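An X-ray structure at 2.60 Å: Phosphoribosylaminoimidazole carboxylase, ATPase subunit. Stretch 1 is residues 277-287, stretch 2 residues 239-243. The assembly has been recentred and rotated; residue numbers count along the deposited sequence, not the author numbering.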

ATOM      1  N   SER A 277      -5.065   5.109  -5.515  1.00 39.58           N
ATOM      2  CA  SER A 277      -4.087   4.780  -6.538  1.00 37.12           C
ATOM      3  C   SER A 277      -4.791   4.349  -7.814  1.00 36.75           C
ATOM      4  O   SER A 277      -5.958   3.920  -7.809  1.00 34.20           O
ATOM      5  CB  SER A 277      -3.152   3.663  -6.060  1.00 38.05           C
ATOM      6  OG  SER A 277      -3.732   2.385  -6.257  1.00 39.68           O
ATOM      7  N   GLN A 278      -4.074   4.481  -8.918  1.00 35.22           N
ATOM      8  CA  GLN A 278      -4.612   4.088 -10.190  1.00 33.96           C
ATOM      9  C   GLN A 278      -4.868   2.569 -10.129  1.00 36.08           C
ATOM     10  O   GLN A 278      -5.829   2.067 -10.711  1.00 36.77           O
ATOM     11  CB  GLN A 278      -3.615   4.434 -11.293  1.00 32.73           C
ATOM     12  CG  GLN A 278      -2.346   3.598 -11.275  1.00 32.33           C
ATOM     13  CD  GLN A 278      -1.471   3.879 -12.475  1.00 35.76           C
ATOM     14  OE1 GLN A 278      -1.976   4.222 -13.549  1.00 39.19           O
ATOM     15  NE2 GLN A 278      -0.162   3.723 -12.317  1.00 33.71           N
ATOM     16  N   PHE A 279      -4.017   1.843  -9.409  1.00 35.02           N
ATOM     17  CA  PHE A 279      -4.186   0.398  -9.309  1.00 35.31           C
ATOM     18  C   PHE A 279      -5.470   0.046  -8.570  1.00 35.92           C
ATOM     19  O   PHE A 279      -6.216  -0.823  -9.003  1.00 35.98           O
ATOM     20  CB  PHE A 279      -2.970  -0.243  -8.617  1.00 33.48           C
ATOM     21  CG  PHE A 279      -1.674   0.053  -9.302  1.00 30.95           C
ATOM     22  CD1 PHE A 279      -1.407  -0.466 -10.556  1.00 31.29           C
ATOM     23  CD2 PHE A 279      -0.742   0.907  -8.720  1.00 33.33           C
ATOM     24  CE1 PHE A 279      -0.232  -0.136 -11.228  1.00 33.15           C
ATOM     25  CE2 PHE A 279       0.439   1.246  -9.383  1.00 29.83           C
ATOM     26  CZ  PHE A 279       0.693   0.726 -10.636  1.00 32.55           C
ATOM     27  N   GLU A 280      -5.735   0.708  -7.449  1.00 36.37           N
ATOM     28  CA  GLU A 280      -6.957   0.404  -6.732  1.00 37.49           C
ATOM     29  C   GLU A 280      -8.178   0.795  -7.577  1.00 38.56           C
ATOM     30  O   GLU A 280      -9.158   0.052  -7.647  1.00 38.80           O
ATOM     31  CB  GLU A 280      -7.007   1.124  -5.382  1.00 38.26           C
ATOM     32  CG  GLU A 280      -8.307   0.819  -4.629  1.00 43.32           C
ATOM     33  CD  GLU A 280      -8.421   1.486  -3.270  1.00 46.07           C
ATOM     34  OE1 GLU A 280      -9.568   1.632  -2.796  1.00 46.71           O
ATOM     35  OE2 GLU A 280      -7.385   1.850  -2.669  1.00 47.89           O
ATOM     36  N   ASN A 281      -8.116   1.954  -8.227  1.00 38.90           N
ATOM     37  CA  ASN A 281      -9.234   2.403  -9.050  1.00 39.89           C
ATOM     38  C   ASN A 281      -9.512   1.484 -10.233  1.00 39.50           C
ATOM     39  O   ASN A 281     -10.676   1.243 -10.581  1.00 38.15           O
ATOM     40  CB  ASN A 281      -8.995   3.834  -9.541  1.00 39.99           C
ATOM     41  CG  ASN A 281      -9.898   4.839  -8.849  1.00 41.16           C
ATOM     42  OD1 ASN A 281      -9.642   6.043  -8.873  1.00 44.40           O
ATOM     43  ND2 ASN A 281     -10.967   4.348  -8.235  1.00 39.47           N
ATOM     44  N   HIS A 282      -8.451   0.971 -10.848  1.00 37.44           N
ATOM     45  CA  HIS A 282      -8.622   0.073 -11.974  1.00 36.95           C
ATOM     46  C   HIS A 282      -9.410  -1.120 -11.473  1.00 37.74           C
ATOM     47  O   HIS A 282     -10.348  -1.578 -12.121  1.00 37.11           O
ATOM     48  CB  HIS A 282      -7.277  -0.404 -12.509  1.00 35.78           C
ATOM     49  CG  HIS A 282      -7.392  -1.343 -13.671  1.00 36.16           C
ATOM     50  ND1 HIS A 282      -7.629  -0.910 -14.957  1.00 34.62           N
ATOM     51  CD2 HIS A 282      -7.326  -2.695 -13.736  1.00 34.70           C
ATOM     52  CE1 HIS A 282      -7.701  -1.953 -15.764  1.00 34.27           C
ATOM     53  NE2 HIS A 282      -7.522  -3.048 -15.049  1.00 35.51           N
ATOM     54  N   LEU A 283      -9.014  -1.608 -10.303  1.00 37.67           N
ATOM     55  CA  LEU A 283      -9.656  -2.753  -9.680  1.00 38.97           C
ATOM     56  C   LEU A 283     -11.112  -2.435  -9.346  1.00 39.71           C
ATOM     57  O   LEU A 283     -12.007  -3.241  -9.613  1.00 40.24           O
ATOM     58  CB  LEU A 283      -8.889  -3.149  -8.408  1.00 38.39           C
ATOM     59  CG  LEU A 283      -8.031  -4.425  -8.372  1.00 37.83           C
ATOM     60  CD1 LEU A 283      -7.514  -4.791  -9.745  1.00 34.17           C
ATOM     61  CD2 LEU A 283      -6.878  -4.205  -7.394  1.00 36.65           C
ATOM     62  N   ARG A 284     -11.348  -1.264  -8.768  1.00 38.96           N
ATOM     63  CA  ARG A 284     -12.705  -0.875  -8.411  1.00 40.85           C
ATOM     64  C   ARG A 284     -13.567  -0.788  -9.668  1.00 40.97           C
ATOM     65  O   ARG A 284     -14.709  -1.258  -9.685  1.00 38.34           O
ATOM     66  CB  ARG A 284     -12.690   0.457  -7.641  1.00 42.05           C
ATOM     67  CG  ARG A 284     -12.132   0.284  -6.232  1.00 44.36           C
ATOM     68  CD  ARG A 284     -11.652   1.575  -5.573  1.00 46.12           C
ATOM     69  NE  ARG A 284     -12.739   2.347  -4.981  1.00 49.06           N
ATOM     70  CZ  ARG A 284     -12.596   3.202  -3.971  1.00 48.92           C
ATOM     71  NH1 ARG A 284     -11.408   3.406  -3.416  1.00 47.73           N
ATOM     72  NH2 ARG A 284     -13.647   3.866  -3.523  1.00 51.70           N
ATOM     73  N   ALA A 285     -12.998  -0.219 -10.726  1.00 40.53           N
ATOM     74  CA  ALA A 285     -13.702  -0.088 -11.991  1.00 40.99           C
ATOM     75  C   ALA A 285     -14.145  -1.437 -12.546  1.00 43.37           C
ATOM     76  O   ALA A 285     -15.340  -1.693 -12.673  1.00 45.37           O
ATOM     77  CB  ALA A 285     -12.828   0.613 -13.007  1.00 40.35           C
ATOM     78  N   VAL A 286     -13.193  -2.308 -12.865  1.00 43.87           N
ATOM     79  CA  VAL A 286     -13.530  -3.605 -13.444  1.00 43.66           C
ATOM     80  C   VAL A 286     -14.386  -4.469 -12.533  1.00 45.24           C
ATOM     81  O   VAL A 286     -14.965  -5.466 -12.974  1.00 46.01           O
ATOM     82  CB  VAL A 286     -12.261  -4.414 -13.828  1.00 43.68           C
ATOM     83  CG1 VAL A 286     -11.343  -3.562 -14.696  1.00 41.37           C
ATOM     84  CG2 VAL A 286     -11.543  -4.907 -12.575  1.00 42.84           C
ATOM     85  N   LEU A 287     -14.473  -4.089 -11.264  1.00 45.29           N
ATOM     86  CA  LEU A 287     -15.245  -4.868 -10.302  1.00 46.26           C
ATOM     87  C   LEU A 287     -16.665  -4.341 -10.141  1.00 47.45           C
ATOM     88  O   LEU A 287     -17.524  -5.019  -9.586  1.00 48.31           O
ATOM     89  CB  LEU A 287     -14.521  -4.883  -8.946  1.00 44.43           C
ATOM     90  CG  LEU A 287     -14.182  -6.244  -8.320  1.00 43.01           C
ATOM     91  CD1 LEU A 287     -13.935  -7.285  -9.388  1.00 38.90           C
ATOM     92  CD2 LEU A 287     -12.960  -6.088  -7.425  1.00 41.33           C
TER
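Stretch 2 (239-243) YVGVL

Stretch 2 approaches the helix of stretch 1 in extended conformation, passing from the loop residues Tyr239 and Val240 into a strand at Gly241-Leu243. The strand crosses the helix at 127° between their N-to-C directions, nearer antiparallel than parallel, and the axes come within 6.5 Å. Accordingly, Val240 lies by Ala285 and Val286, Gly241 by His282 and Ala285, and Val242 reaches back toward Gln278.

The crossing is centred on His282 and Gly241, whose CA atoms are 4.6 Å apart. His282 adopts the t rotamer with chi2 of 80°, which places ND1 at 3.0 Å from Val242 N. The amide donates a nearly straight hydrogen bond (159°) to this nitrogen, approaching the ring edge near its plane. As ND1 is the acceptor, the imidazole proton is left to NE2, which is hydrogen-bonded elsewhere in the structure; the ring is thus held at two points.

Gly241 has phi/psi of 119/-156, where a CB would be jammed against the preceding carbonyl oxygen; an ideal CB would also clash with His282 CE1 at 2.8 Å. The absence of a side chain thus leaves room for the His282 ring; Ala285, which points toward the strand, also packs closely here, with its CB 3.5 Å from Gly241 CA.

Val242, also t (chi1 167°), points toward the helix and is the residue most covered by it. Its CG2 packs 3.6 Å from Gln278 O and 3.7 Å from His282 CB. Val240, with chi1 of -178° (t), points sideways but brings CG1 to 3.8 Å from Val286 CA; the apolar contact between Val286 CG1 and Val240 CG1 is looser, at 4.4 Å. Leu243 points away, as expected from strand alternation after Val242.

Within the helix, Ser277 takes the p rotamer (83°), and its OG caps the N terminus by accepting from Glu280 N at 2.9 Å.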

ATOM      1  N   TYR A 239     -15.150   1.662 -22.430  1.00 56.61           N
ATOM      2  CA  TYR A 239     -14.005   1.392 -21.589  1.00 54.47           C
ATOM      3  C   TYR A 239     -14.379   1.133 -20.141  1.00 53.85           C
ATOM      4  O   TYR A 239     -15.251   1.795 -19.576  1.00 54.43           O
ATOM      5  CB  TYR A 239     -13.026   2.571 -21.648  1.00 52.11           C
ATOM      6  CG  TYR A 239     -11.600   2.182 -21.332  1.00 50.93           C
ATOM      7  CD1 TYR A 239     -10.753   1.710 -22.330  1.00 50.16           C
ATOM      8  CD2 TYR A 239     -11.109   2.252 -20.029  1.00 49.76           C
ATOM      9  CE1 TYR A 239      -9.454   1.316 -22.042  1.00 50.44           C
ATOM     10  CE2 TYR A 239      -9.808   1.856 -19.728  1.00 48.67           C
ATOM     11  CZ  TYR A 239      -8.988   1.393 -20.739  1.00 48.67           C
ATOM     12  OH  TYR A 239      -7.697   1.032 -20.464  1.00 44.98           O
ATOM     13  N   VAL A 240     -13.708   0.153 -19.552  1.00 52.08           N
ATOM     14  CA  VAL A 240     -13.909  -0.189 -18.156  1.00 51.22           C
ATOM     15  C   VAL A 240     -12.522  -0.389 -17.584  1.00 50.11           C
ATOM     16  O   VAL A 240     -11.755  -1.235 -18.056  1.00 49.67           O
ATOM     17  CB  VAL A 240     -14.713  -1.481 -17.981  1.00 51.24           C
ATOM     18  CG1 VAL A 240     -14.928  -1.748 -16.502  1.00 49.98           C
ATOM     19  CG2 VAL A 240     -16.045  -1.362 -18.710  1.00 51.38           C
ATOM     20  N   GLY A 241     -12.199   0.412 -16.580  1.00 48.81           N
ATOM     21  CA  GLY A 241     -10.892   0.327 -15.961  1.00 46.89           C
ATOM     22  C   GLY A 241     -10.153   1.636 -16.114  1.00 45.19           C
ATOM     23  O   GLY A 241     -10.763   2.698 -16.278  1.00 45.10           O
ATOM     24  N   VAL A 242      -8.832   1.567 -16.056  1.00 43.39           N
ATOM     25  CA  VAL A 242      -8.025   2.763 -16.192  1.00 42.19           C
ATOM     26  C   VAL A 242      -7.456   2.889 -17.594  1.00 43.50           C
ATOM     27  O   VAL A 242      -6.949   1.930 -18.171  1.00 43.79           O
ATOM     28  CB  VAL A 242      -6.899   2.781 -15.149  1.00 40.87           C
ATOM     29  CG1 VAL A 242      -5.869   3.864 -15.486  1.00 39.11           C
ATOM     30  CG2 VAL A 242      -7.506   3.028 -13.775  1.00 37.43           C
ATOM     31  N   LEU A 243      -7.559   4.095 -18.134  1.00 44.76           N
ATOM     32  CA  LEU A 243      -7.088   4.400 -19.473  1.00 44.79           C
ATOM     33  C   LEU A 243      -6.047   5.519 -19.355  1.00 45.41           C
ATOM     34  O   LEU A 243      -6.254   6.488 -18.628  1.00 46.80           O
ATOM     35  CB  LEU A 243      -8.300   4.825 -20.314  1.00 44.37           C
ATOM     36  CG  LEU A 243      -8.240   5.145 -21.806  1.00 44.43           C
ATOM     37  CD1 LEU A 243      -8.037   6.622 -21.986  1.00 46.79           C
ATOM     38  CD2 LEU A 243      -7.154   4.334 -22.478  1.00 44.01           C
TER